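Local coordinates for aldehyde dehydrogenase (Burkholderia cenocepacia, PDB 4O6R), which probably oxidises aldehydes with NAD+ or NADP+ as cofactor, and binds AMP in its nucleotide pocket, at residues Arg353-Gly358 / Ile376-His381; Ile263-Ala268 / Leu399-Asp404; Thr98-Arg103 / Phe282-Gln287. One frame throughout, in Å; residues are numbered along the deposited sequence. Where two conformers were deposited one is given.

The chain first reaches Thr98-Arg103, between two helices, and then passes through the AMP pocket. Ile263-Ala268 opens interaction 2. Phe282-Gln287 follows and closes interaction 3, so these two loops cross. Interaction 1 comes later and is a short hairpin-like closure between Arg353-Gly358 and Ile376-His381. It is nested inside the long loop that interaction 2 closes at Leu399-Asp404. Interactions 1 and 2 belong to the same mixed sheet, where Glu378 forms a salt bridge with Arg400. Interaction 3 ties the helical region near residue 100 to the turn after helix 270-282. It touches interaction 1 where Phe282 packs on Ile376.

Interaction 1: Arg353-Gly358 / Ile376-His381; sequences RVLTGG and IVEAKH
The carbonyl oxygen of Arg353 is held by one hydrogen bond and one weaker C-H...O contact. Glu378 N donates to Arg353 O at 2.8 Å with an N-H...O angle of 157°, and Val377 CA approaches the same oxygen at 3.2 Å. The pair belongs to an antiparallel ladder in the mixed sheet of the aldehyde dehydrogenase fold, in which strand 353-356 is the outermost strand on its side within this chain. Arg353 N returns a straight bond to Glu378 O at 2.9 Å, which lies in the carbonyl plane. Arg353 and Glu378 are therefore a hydrogen-bonded pair. Val354 and Val377 form the non-hydrogen-bonded pair beside it, and their CG2 methyls meet at 4.1 Å. Leu355 N then bonds to Ile376 O at 2.7 Å, approaching nearly along the C=O axis. A longer bond runs from Ile376 N to Thr356 O. Thr356 N, by contrast, is buried with no partner in the model.

On the face of Arg353 and Glu378 the two charged side chains run side by side, with their flat ends only 23° apart. They stop short of a salt bridge, with Arg353 NH1 4.1 Å from Glu378 OE1. A water donates to Glu378 OE1 and accepts a weak bond from Arg353 NH1. The carboxylate has a stronger partner in Arg400, which bonds to OE2. On this same face helix 302-315 covers Ile376, and Thr356 OG1 and Ser314 OG are hydrogen-bonded. The Arg353 chain is bent at chi3 (61°), which turns the guanidinium along its own strand, over Leu355. There Leu355 CD2 sits 3.7 Å above the guanidinium plane of Arg353, offset toward its rim.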
ATOM      1  N   ARG A 353      11.107  47.887  10.181  1.00 14.00           N
ATOM      2  CA  ARG A 353      11.842  48.196  11.388  1.00 14.68           C
ATOM      3  C   ARG A 353      12.815  47.090  11.687  1.00 13.93           C
ATOM      4  O   ARG A 353      12.404  45.950  12.022  1.00 13.09           O
ATOM      5  CB  ARG A 353      10.908  48.381  12.584  1.00 15.61           C
ATOM      6  CG  ARG A 353       9.968  49.530  12.412  1.00 17.22           C
ATOM      7  CD  ARG A 353       9.008  49.571  13.568  1.00 19.06           C
ATOM      8  NE  ARG A 353       9.764  49.748  14.791  1.00 20.72           N
ATOM      9  CZ  ARG A 353       9.447  49.181  15.938  1.00 22.87           C
ATOM     10  NH1 ARG A 353       8.376  48.406  16.038  1.00 23.84           N
ATOM     11  NH2 ARG A 353      10.203  49.397  16.996  1.00 25.25           N
ATOM     12  N   VAL A 354      14.101  47.413  11.575  1.00 13.67           N
ATOM     13  CA  VAL A 354      15.140  46.457  11.958  1.00 13.70           C
ATOM     14  C   VAL A 354      15.254  46.436  13.491  1.00 13.73           C
ATOM     15  O   VAL A 354      15.727  47.394  14.097  1.00 14.24           O
ATOM     16  CB  VAL A 354      16.504  46.780  11.340  1.00 14.22           C
ATOM     17  CG1 VAL A 354      17.515  45.691  11.688  1.00 14.27           C
ATOM     18  CG2 VAL A 354      16.406  46.876   9.832  1.00 14.51           C
ATOM     19  N   LEU A 355      14.806  45.352  14.104  1.00 13.08           N
ATOM     20  CA  LEU A 355      14.748  45.258  15.568  1.00 13.32           C
ATOM     21  C   LEU A 355      16.073  44.793  16.165  1.00 13.30           C
ATOM     22  O   LEU A 355      16.389  45.145  17.290  1.00 13.63           O
ATOM     23  CB  LEU A 355      13.605  44.350  15.993  1.00 13.17           C
ATOM     24  CG  LEU A 355      12.215  44.770  15.506  1.00 13.30           C
ATOM     25  CD1 LEU A 355      11.138  43.814  15.994  1.00 13.17           C
ATOM     26  CD2 LEU A 355      11.923  46.192  15.997  1.00 14.19           C
ATOM     27  N   THR A 356      16.842  44.003  15.407  1.00 13.05           N
ATOM     28  CA  THR A 356      18.231  43.675  15.765  1.00 13.00           C
ATOM     29  C   THR A 356      18.962  43.237  14.505  1.00 12.96           C
ATOM     30  O   THR A 356      18.333  42.863  13.494  1.00 12.62           O
ATOM     31  CB  THR A 356      18.336  42.567  16.840  1.00 12.84           C
ATOM     32  OG1 THR A 356      19.714  42.421  17.269  1.00 13.08           O
ATOM     33  CG2 THR A 356      17.860  41.210  16.302  1.00 12.24           C
ATOM     34  N   GLY A 357      20.285  43.344  14.543  1.00 13.29           N
ATOM     35  CA  GLY A 357      21.121  42.868  13.467  1.00 13.72           C
ATOM     36  C   GLY A 357      21.089  43.736  12.241  1.00 14.19           C
ATOM     37  O   GLY A 357      20.974  44.947  12.344  1.00 14.52           O
ATOM     38  N   GLY A 358      21.254  43.108  11.085  1.00 14.57           N
ATOM     39  CA  GLY A 358      21.265  43.850   9.813  1.00 15.60           C
ATOM     40  C   GLY A 358      22.642  44.203   9.288  1.00 16.69           C
ATOM     41  O   GLY A 358      22.774  44.805   8.218  1.00 17.63           O
ATOM     42  N   ILE A 376      16.203  40.696  12.395  1.00 10.80           N
ATOM     43  CA  ILE A 376      14.763  40.659  12.586  1.00 10.86           C
ATOM     44  C   ILE A 376      14.174  41.987  12.122  1.00 11.32           C
ATOM     45  O   ILE A 376      14.547  43.039  12.645  1.00 11.71           O
ATOM     46  CB  ILE A 376      14.422  40.433  14.082  1.00 10.82           C
ATOM     47  CG1 ILE A 376      14.968  39.101  14.563  1.00 10.60           C
ATOM     48  CG2 ILE A 376      12.908  40.470  14.331  1.00 10.77           C
ATOM     49  CD1 ILE A 376      14.874  38.949  16.070  1.00 10.88           C
ATOM     50  N   VAL A 377      13.244  41.933  11.166  1.00 11.46           N
ATOM     51  CA  VAL A 377      12.645  43.124  10.594  1.00 12.17           C
ATOM     52  C   VAL A 377      11.144  43.023  10.697  1.00 12.82           C
ATOM     53  O   VAL A 377      10.562  42.056  10.209  1.00 12.68           O
ATOM     54  CB  VAL A 377      12.974  43.281   9.093  1.00 12.08           C
ATOM     55  CG1 VAL A 377      12.231  44.454   8.506  1.00 12.35           C
ATOM     56  CG2 VAL A 377      14.459  43.442   8.891  1.00 12.26           C
ATOM     57  N   GLU A 378      10.515  44.022  11.306  1.00 14.19           N
ATOM     58  CA  GLU A 378       9.078  44.086  11.294  1.00 15.76           C
ATOM     59  C   GLU A 378       8.627  44.825  10.042  1.00 15.99           C
ATOM     60  O   GLU A 378       8.985  45.991   9.860  1.00 15.54           O
ATOM     61  CB  GLU A 378       8.543  44.713  12.567  1.00 17.70           C
ATOM     62  CG  GLU A 378       7.032  44.617  12.645  1.00 20.37           C
ATOM     63  CD  GLU A 378       6.476  44.422  14.065  1.00 22.38           C
ATOM     64  OE1 GLU A 378       7.174  44.589  15.096  1.00 23.64           O
ATOM     65  OE2 GLU A 378       5.293  44.109  14.122  1.00 26.07           O
ATOM     66  N   ALA A 379       7.860  44.151   9.178  1.00 15.85           N
ATOM     67  CA  ALA A 379       7.475  44.735   7.877  1.00 17.36           C
ATOM     68  C   ALA A 379       6.226  45.582   7.979  1.00 19.51           C
ATOM     69  O   ALA A 379       5.338  45.301   8.775  1.00 20.81           O
ATOM     70  CB  ALA A 379       7.256  43.668   6.835  1.00 16.70           C
ATOM     71  N   LYS A 380       6.157  46.613   7.147  1.00 20.88           N
ATOM     72  CA  LYS A 380       4.988  47.483   7.109  1.00 22.34           C
ATOM     73  C   LYS A 380       3.795  46.748   6.508  1.00 22.41           C
ATOM     74  O   LYS A 380       2.695  46.924   6.992  1.00 23.86           O
ATOM     75  CB  LYS A 380       5.329  48.773   6.349  1.00 23.33           C
ATOM     76  CG  LYS A 380       4.300  49.879   6.391  1.00 24.32           C
ATOM     77  CD  LYS A 380       4.769  51.050   5.529  1.00 24.87           C
ATOM     78  CE  LYS A 380       3.688  52.115   5.379  1.00 25.71           C
ATOM     79  NZ  LYS A 380       4.011  53.052   4.269  1.00 26.29           N
ATOM     80  N   HIS A 381       4.020  45.888   5.500  1.00 21.42           N
ATOM     81  CA  HIS A 381       2.960  45.100   4.831  1.00 20.56           C
ATOM     82  C   HIS A 381       3.446  43.695   4.406  1.00 19.75           C
ATOM     83  O   HIS A 381       4.654  43.508   4.085  1.00 19.26           O
ATOM     84  CB  HIS A 381       2.463  45.806   3.540  1.00 21.54           C
ATOM     85  CG  HIS A 381       2.097  47.261   3.701  1.00 22.70           C
ATOM     86  ND1 HIS A 381       0.968  47.685   4.370  1.00 22.52           N
ATOM     87  CD2 HIS A 381       2.674  48.382   3.202  1.00 23.62           C
ATOM     88  CE1 HIS A 381       0.888  48.999   4.320  1.00 23.70           C
ATOM     89  NE2 HIS A 381       1.911  49.450   3.613  1.00 24.75           N
TER
HETATM   90  O   HOH W   1       8.323  45.691  17.313  1.00 38.19           O

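Interaction 2: Ile263-Ala268 / Leu399-Asp404; sequences IVFDDA and LRFGSD
Phe401, Phe265 and Asp404 carry this contact, and no hydrogen bond crosses it. Phe401 turns one edge toward the face of Phe265. The ring centroids are 5.2 Å apart and the planes make an angle of 76°, so the pair is an offset edge-to-face stack. Phe401 CZ lies 3.7 Å above the plane of the Phe265 ring, nearer its rim than its centre. The first torsion of Phe401 (71°) puts CG in the crowded position between the backbone N and the carbonyl carbon. From there the ring reaches across to the other segment. Its closest approach to Phe265 is CE2 to CE1, at 3.6 Å.

Two further groups pack on the ring of Phe401. Ile263 CG2 touches Phe401 CE1 at 3.7 Å, and the carbonyl oxygen of Val264 lies near CE1 and CZ. Asp404 meets Phe265 from another direction, with OD1 3.5 Å from CE1. Its carboxylate is tilted 61° from the ring, and its OD2 forms a salt bridge with Arg429, outside the two segments. The side chain of Phe265 touches Arg429 as well.

The contact lies on one side of the sheet in the aldehyde dehydrogenase fold. Strands 261-264 and 395-401 are not direct neighbours there. Strand 294-298 runs between them, and its His298 meets Phe401 edge-to-face. Helix 404-411 starts at Asp404 and covers Phe401 and Ile263 through Ala407, while helix 427-436 closes over Phe265 with Arg429 and Met433.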
ATOM      1  N   ILE A 263       3.630  30.653  12.233  1.00  9.06           N
ATOM      2  CA  ILE A 263       2.518  31.412  12.773  1.00  9.30           C
ATOM      3  C   ILE A 263       2.380  31.113  14.267  1.00  9.55           C
ATOM      4  O   ILE A 263       2.317  29.956  14.668  1.00  9.26           O
ATOM      5  CB  ILE A 263       1.186  31.031  12.071  1.00  9.23           C
ATOM      6  CG1 ILE A 263       1.307  31.113  10.552  1.00  9.15           C
ATOM      7  CG2 ILE A 263       0.043  31.912  12.553  1.00  9.46           C
ATOM      8  CD1 ILE A 263       0.176  30.442   9.786  1.00  9.06           C
ATOM      9  N   VAL A 264       2.338  32.157  15.085  1.00  9.97           N
ATOM     10  CA  VAL A 264       2.193  32.000  16.512  1.00 10.42           C
ATOM     11  C   VAL A 264       0.854  32.587  16.946  1.00 11.02           C
ATOM     12  O   VAL A 264       0.618  33.808  16.904  1.00 11.21           O
ATOM     13  CB  VAL A 264       3.368  32.652  17.263  1.00 10.46           C
ATOM     14  CG1 VAL A 264       3.262  32.454  18.766  1.00 10.62           C
ATOM     15  CG2 VAL A 264       4.679  32.100  16.726  1.00 10.23           C
ATOM     16  N   PHE A 265      -0.014  31.702  17.403  1.00  9.25           N
ATOM     17  CA  PHE A 265      -1.310  32.084  17.910  1.00 10.21           C
ATOM     18  C   PHE A 265      -1.251  32.521  19.376  1.00 11.04           C
ATOM     19  O   PHE A 265      -0.269  32.289  20.086  1.00 10.76           O
ATOM     20  CB  PHE A 265      -2.311  30.949  17.705  1.00 10.39           C
ATOM     21  CG  PHE A 265      -2.749  30.801  16.290  1.00 10.47           C
ATOM     22  CD1 PHE A 265      -3.808  31.551  15.796  1.00 10.88           C
ATOM     23  CD2 PHE A 265      -2.079  29.944  15.431  1.00 10.24           C
ATOM     24  CE1 PHE A 265      -4.188  31.435  14.462  1.00 10.91           C
ATOM     25  CE2 PHE A 265      -2.461  29.807  14.110  1.00 10.40           C
ATOM     26  CZ  PHE A 265      -3.515  30.562  13.614  1.00 10.64           C
ATOM     27  N   ASP A 266      -2.320  33.161  19.835  1.00 12.55           N
ATOM     28  CA  ASP A 266      -2.282  33.772  21.174  1.00 13.91           C
ATOM     29  C   ASP A 266      -2.359  32.739  22.294  1.00 13.42           C
ATOM     30  O   ASP A 266      -2.097  33.065  23.453  1.00 13.34           O
ATOM     31  CB  ASP A 266      -3.307  34.921  21.338  1.00 15.88           C
ATOM     32  CG  ASP A 266      -4.727  34.469  21.331  1.00 17.99           C
ATOM     33  OD1 ASP A 266      -5.060  33.436  20.750  1.00 20.87           O
ATOM     34  OD2 ASP A 266      -5.544  35.154  21.951  1.00 20.45           O
ATOM     35  N   ASP A 267      -2.665  31.493  21.948  1.00 12.57           N
ATOM     36  CA  ASP A 267      -2.683  30.432  22.936  1.00 12.64           C
ATOM     37  C   ASP A 267      -1.413  29.525  22.846  1.00 12.38           C
ATOM     38  O   ASP A 267      -1.362  28.452  23.435  1.00 12.40           O
ATOM     39  CB  ASP A 267      -3.967  29.627  22.771  1.00 12.76           C
ATOM     40  CG  ASP A 267      -3.922  28.727  21.561  1.00 12.38           C
ATOM     41  OD1 ASP A 267      -3.230  29.103  20.587  1.00 11.96           O
ATOM     42  OD2 ASP A 267      -4.529  27.639  21.598  1.00 12.51           O
ATOM     43  N   ALA A 268      -0.398  29.951  22.090  1.00 11.94           N
ATOM     44  CA  ALA A 268       0.827  29.179  21.948  1.00 11.50           C
ATOM     45  C   ALA A 268       1.595  29.141  23.288  1.00 12.17           C
ATOM     46  O   ALA A 268       1.477  30.053  24.117  1.00 12.22           O
ATOM     47  CB  ALA A 268       1.703  29.797  20.881  1.00 11.13           C
ATOM     48  N   LEU A 399       5.268  39.823  10.755  1.00 10.07           N
ATOM     49  CA  LEU A 399       3.960  40.328  10.392  1.00 10.69           C
ATOM     50  C   LEU A 399       2.997  39.984  11.543  1.00 10.83           C
ATOM     51  O   LEU A 399       3.222  39.010  12.266  1.00 10.48           O
ATOM     52  CB  LEU A 399       3.484  39.642   9.110  1.00 10.99           C
ATOM     53  CG  LEU A 399       4.324  39.867   7.844  1.00 11.34           C
ATOM     54  CD1 LEU A 399       4.048  38.823   6.793  1.00 11.43           C
ATOM     55  CD2 LEU A 399       4.086  41.259   7.314  1.00 11.95           C
ATOM     56  N   ARG A 400       1.955  40.787  11.727  1.00 11.01           N
ATOM     57  CA  ARG A 400       0.984  40.564  12.784  1.00 11.28           C
ATOM     58  C   ARG A 400      -0.401  40.287  12.195  1.00 11.31           C
ATOM     59  O   ARG A 400      -0.689  40.700  11.074  1.00 11.24           O
ATOM     60  CB  ARG A 400       0.907  41.797  13.700  1.00 11.99           C
ATOM     61  CG  ARG A 400       2.226  42.091  14.384  1.00 12.35           C
ATOM     62  CD  ARG A 400       2.108  43.280  15.298  1.00 13.43           C
ATOM     63  NE  ARG A 400       3.395  43.700  15.806  1.00 13.96           N
ATOM     64  CZ  ARG A 400       3.577  44.190  17.021  1.00 14.79           C
ATOM     65  NH1 ARG A 400       2.557  44.297  17.866  1.00 14.95           N
ATOM     66  NH2 ARG A 400       4.801  44.525  17.400  1.00 15.38           N
ATOM     67  N   PHE A 401      -1.242  39.615  12.977  1.00 11.23           N
ATOM     68  CA  PHE A 401      -2.612  39.300  12.582  1.00 11.52           C
ATOM     69  C   PHE A 401      -3.539  39.266  13.762  1.00 12.04           C
ATOM     70  O   PHE A 401      -3.095  39.214  14.910  1.00 12.04           O
ATOM     71  CB  PHE A 401      -2.670  37.943  11.862  1.00 11.01           C
ATOM     72  CG  PHE A 401      -2.431  36.748  12.765  1.00 10.67           C
ATOM     73  CD1 PHE A 401      -1.140  36.356  13.087  1.00 10.42           C
ATOM     74  CD2 PHE A 401      -3.490  36.041  13.325  1.00 10.83           C
ATOM     75  CE1 PHE A 401      -0.904  35.255  13.903  1.00 10.24           C
ATOM     76  CE2 PHE A 401      -3.267  34.940  14.134  1.00 10.58           C
ATOM     77  CZ  PHE A 401      -1.966  34.546  14.428  1.00 10.39           C
ATOM     78  N   GLY A 402      -4.837  39.281  13.462  0.50 12.64           N
ATOM     79  CA  GLY A 402      -5.880  39.343  14.479  0.50 13.30           C
ATOM     80  C   GLY A 402      -6.977  38.283  14.459  0.50 13.63           C
ATOM     81  O   GLY A 402      -7.703  38.190  15.442  0.50 13.81           O
ATOM     82  N   SER A 403      -7.169  37.578  13.327  1.00 13.63           N
ATOM     83  CA  SER A 403      -8.113  36.465  13.197  1.00 13.89           C
ATOM     84  C   SER A 403      -7.390  35.288  12.519  1.00 13.32           C
ATOM     85  O   SER A 403      -6.397  35.489  11.855  1.00 12.57           O
ATOM     86  CB  SER A 403      -9.274  36.911  12.329  1.00 14.49           C
ATOM     87  OG  SER A 403      -8.797  37.150  11.017  1.00 14.14           O
ATOM     88  N   ASP A 404      -7.878  34.068  12.714  1.00 13.60           N
ATOM     89  CA  ASP A 404      -7.292  32.887  12.051  1.00 13.51           C
ATOM     90  C   ASP A 404      -7.302  33.083  10.536  1.00 13.80           C
ATOM     91  O   ASP A 404      -6.347  32.717   9.857  1.00 12.84           O
ATOM     92  CB  ASP A 404      -8.060  31.608  12.376  1.00 13.62           C
ATOM     93  CG  ASP A 404      -7.928  31.173  13.826  1.00 13.88           C
ATOM     94  OD1 ASP A 404      -7.603  31.980  14.720  1.00 14.06           O
ATOM     95  OD2 ASP A 404      -8.182  29.985  14.083  1.00 13.95           O
TER

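Interaction 3: Thr98-Arg103 / Phe282-Gln287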
ATOM      1  N   THR A  98      31.552  24.866   4.288  1.00 11.55           N
ATOM      2  CA  THR A  98      30.238  25.506   4.265  1.00 11.12           C
ATOM      3  C   THR A  98      30.085  26.667   5.228  1.00 11.17           C
ATOM      4  O   THR A  98      29.240  27.511   5.013  1.00 10.90           O
ATOM      5  CB  THR A  98      29.137  24.529   4.660  1.00 10.67           C
ATOM      6  OG1 THR A  98      29.365  24.070   6.001  1.00 10.75           O
ATOM      7  CG2 THR A  98      29.095  23.386   3.709  1.00 10.54           C
ATOM      8  N   GLY A  99      30.887  26.683   6.296  1.00 11.28           N
ATOM      9  CA  GLY A  99      30.688  27.615   7.380  1.00 11.51           C
ATOM     10  C   GLY A  99      29.736  27.151   8.475  1.00 11.41           C
ATOM     11  O   GLY A  99      29.548  27.873   9.441  1.00 11.86           O
ATOM     12  N   HIS A 100      29.114  25.987   8.350  1.00 10.97           N
ATOM     13  CA  HIS A 100      28.234  25.509   9.401  1.00 11.08           C
ATOM     14  C   HIS A 100      29.046  25.365  10.669  1.00 11.48           C
ATOM     15  O   HIS A 100      30.145  24.824  10.604  1.00 11.53           O
ATOM     16  CB  HIS A 100      27.685  24.145   9.083  1.00 10.83           C
ATOM     17  CG  HIS A 100      26.835  24.087   7.850  1.00 10.76           C
ATOM     18  ND1 HIS A 100      26.211  22.927   7.440  1.00 10.48           N
ATOM     19  CD2 HIS A 100      26.560  25.016   6.907  1.00 10.90           C
ATOM     20  CE1 HIS A 100      25.570  23.147   6.309  1.00 10.36           C
ATOM     21  NE2 HIS A 100      25.750  24.414   5.968  1.00 10.62           N
ATOM     22  N   PRO A 101      28.524  25.835  11.813  1.00 11.74           N
ATOM     23  CA  PRO A 101      29.219  25.569  13.081  1.00 12.13           C
ATOM     24  C   PRO A 101      29.520  24.072  13.259  1.00 12.07           C
ATOM     25  O   PRO A 101      28.681  23.217  12.977  1.00 11.57           O
ATOM     26  CB  PRO A 101      28.215  26.048  14.130  1.00 12.42           C
ATOM     27  CG  PRO A 101      27.473  27.168  13.434  1.00 12.34           C
ATOM     28  CD  PRO A 101      27.378  26.749  11.998  1.00 11.82           C
ATOM     29  N   ILE A 102      30.712  23.757  13.735  1.00 12.60           N
ATOM     30  CA  ILE A 102      31.105  22.369  13.992  1.00 12.82           C
ATOM     31  C   ILE A 102      30.102  21.651  14.886  1.00 12.88           C
ATOM     32  O   ILE A 102      29.850  20.476  14.721  1.00 12.46           O
ATOM     33  CB  ILE A 102      32.555  22.309  14.557  1.00 13.41           C
ATOM     34  CG1 ILE A 102      33.075  20.866  14.693  1.00 13.69           C
ATOM     35  CG2 ILE A 102      32.649  23.041  15.882  1.00 14.03           C
ATOM     36  CD1 ILE A 102      33.197  20.074  13.395  1.00 13.29           C
ATOM     37  N   ARG A 103      29.480  22.362  15.814  1.00 13.55           N
ATOM     38  CA  ARG A 103      28.483  21.703  16.623  1.00 13.99           C
ATOM     39  C   ARG A 103      27.282  21.193  15.777  1.00 13.56           C
ATOM     40  O   ARG A 103      26.723  20.148  16.101  1.00 13.10           O
ATOM     41  CB  ARG A 103      28.054  22.595  17.787  1.00 14.72           C
ATOM     42  CG  ARG A 103      27.147  23.741  17.406  1.00 14.85           C
ATOM     43  CD  ARG A 103      26.761  24.513  18.644  1.00 15.89           C
ATOM     44  NE  ARG A 103      25.468  25.133  18.452  1.00 16.39           N
ATOM     45  CZ  ARG A 103      24.663  25.549  19.423  1.00 17.43           C
ATOM     46  NH1 ARG A 103      25.049  25.499  20.703  1.00 18.11           N
ATOM     47  NH2 ARG A 103      23.480  26.082  19.099  1.00 17.40           N
ATOM     48  N   PHE A 282      17.358  30.793  12.342  1.00 10.10           N
ATOM     49  CA  PHE A 282      18.798  31.011  12.557  1.00 10.46           C
ATOM     50  C   PHE A 282      19.663  29.784  12.391  1.00 10.59           C
ATOM     51  O   PHE A 282      20.850  29.932  12.071  1.00 11.22           O
ATOM     52  CB  PHE A 282      19.055  31.757  13.877  1.00 10.61           C
ATOM     53  CG  PHE A 282      18.334  33.082  13.937  1.00 10.64           C
ATOM     54  CD1 PHE A 282      18.415  33.979  12.868  1.00 10.74           C
ATOM     55  CD2 PHE A 282      17.544  33.421  15.007  1.00 10.75           C
ATOM     56  CE1 PHE A 282      17.730  35.172  12.882  1.00 10.75           C
ATOM     57  CE2 PHE A 282      16.866  34.617  15.025  1.00 10.80           C
ATOM     58  CZ  PHE A 282      16.948  35.497  13.969  1.00 10.88           C
ATOM     59  N   HIS A 283      19.093  28.589  12.546  1.00 10.18           N
ATOM     60  CA  HIS A 283      19.866  27.393  12.258  1.00 10.28           C
ATOM     61  C   HIS A 283      20.302  27.438  10.811  1.00 10.04           C
ATOM     62  O   HIS A 283      19.544  27.857   9.942  1.00  9.64           O
ATOM     63  CB  HIS A 283      19.109  26.100  12.528  1.00 10.31           C
ATOM     64  CG  HIS A 283      19.780  24.891  11.955  1.00 10.45           C
ATOM     65  ND1 HIS A 283      19.296  24.229  10.859  1.00 10.57           N
ATOM     66  CD2 HIS A 283      20.938  24.265  12.286  1.00 10.81           C
ATOM     67  CE1 HIS A 283      20.086  23.211  10.559  1.00 10.79           C
ATOM     68  NE2 HIS A 283      21.105  23.228  11.398  1.00 11.10           N
ATOM     69  N   ASN A 284      21.540  27.030  10.583  1.00 10.28           N
ATOM     70  CA  ASN A 284      22.164  26.985   9.256  1.00 10.55           C
ATOM     71  C   ASN A 284      22.281  28.371   8.653  1.00 10.40           C
ATOM     72  O   ASN A 284      22.342  28.541   7.426  1.00 10.05           O
ATOM     73  CB  ASN A 284      21.452  26.032   8.287  1.00 10.88           C
ATOM     74  CG  ASN A 284      22.440  25.259   7.431  1.00 11.51           C
ATOM     75  OD1 ASN A 284      23.364  24.647   7.977  1.00 12.34           O
ATOM     76  ND2 ASN A 284      22.281  25.292   6.094  1.00 11.50           N
ATOM     77  N   GLN A 285      22.310  29.369   9.533  1.00 10.25           N
ATOM     78  CA  GLN A 285      22.419  30.742   9.106  1.00 10.63           C
ATOM     79  C   GLN A 285      21.233  31.151   8.208  1.00 10.11           C
ATOM     80  O   GLN A 285      21.352  32.000   7.326  1.00 10.07           O
ATOM     81  CB  GLN A 285      23.755  30.948   8.392  1.00 11.00           C
ATOM     82  CG  GLN A 285      25.013  30.746   9.243  1.00 11.85           C
ATOM     83  CD  GLN A 285      25.240  29.340   9.780  1.00 12.18           C
ATOM     84  OE1 GLN A 285      25.199  29.121  11.001  1.00 12.39           O
ATOM     85  NE2 GLN A 285      25.461  28.368   8.877  1.00 12.52           N
ATOM     86  N   GLY A 286      20.085  30.535   8.424  1.00  9.99           N
ATOM     87  CA  GLY A 286      18.939  30.772   7.550  1.00  9.95           C
ATOM     88  C   GLY A 286      19.022  30.247   6.132  1.00 10.35           C
ATOM     89  O   GLY A 286      18.118  30.513   5.311  1.00 10.60           O
ATOM     90  N   GLN A 287      20.046  29.447   5.843  1.00 10.60           N
ATOM     91  CA  GLN A 287      20.285  28.947   4.504  1.00 11.02           C
ATOM     92  C   GLN A 287      19.606  27.582   4.372  1.00 11.26           C
ATOM     93  O   GLN A 287      20.241  26.515   4.365  1.00 11.27           O
ATOM     94  CB  GLN A 287      21.791  28.861   4.233  1.00 11.20           C
ATOM     95  CG  GLN A 287      22.509  30.191   4.364  1.00 11.22           C
ATOM     96  CD  GLN A 287      24.036  30.047   4.443  1.00 11.51           C
ATOM     97  OE1 GLN A 287      24.775  30.740   3.749  1.00 11.50           O
ATOM     98  NE2 GLN A 287      24.497  29.141   5.279  1.00 11.61           N
TER
HETATM   99  O   HOH W   2      27.115  28.659   6.476  1.00  9.39           O
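The tight part of this contact is an oxygen set over an imidazole. Its looser side is bridged by a water. Segment 282-287 follows helix 270-282 in the aldehyde dehydrogenase fold and makes a left-handed turn, with positive phi at Asn284, Gln285 and Gly286. It is the first part of the family's cysteine signature, two residues short of the cysteine that is probably the nucleophile, as in relatives. It therefore probably helps to shape the active site.

Asn284 OD1 stands 3.1 Å above the centre of the His100 ring, with the amide plane turned 73° from the ring. Thr98 OG1 is 3.0 Å above the other face of the His100 ring, toward its rim. It also accepts from His100 N at 3.0 Å, which makes an ST turn at the C-terminal end of helix 87-98. An oxygen thus lies on each face. His100 ND1 is bonded to Asp109, and a positive charge on the ring, if present, would suit Asp109 and the oxygens on the two faces. Asn284 ND2 donates to Gln287 O at 2.9 Å within its own amide plane and is also bonded to Asn157 O; together these fix the amide. Asn284 O takes bonds from both N and NE2 of Gln287.

Nearby, Gln285 and Pro101 meet tip to tip, with OE1 3.4 Å from CD. The hydrogen-bond partner of Gln285 OE1 is Gly329 N; Pro101 CD only touches it. At the ends of the segments, Arg103 and Phe282 pack on Phe494 of a second subunit.

No hydrogen bond joins the two segments directly. On the looser side a water bridges them, at the edge of the His100 ring. It donates to Thr98 O at 2.8 Å and accepts from Gln285 NE2 and Gln287 NE2.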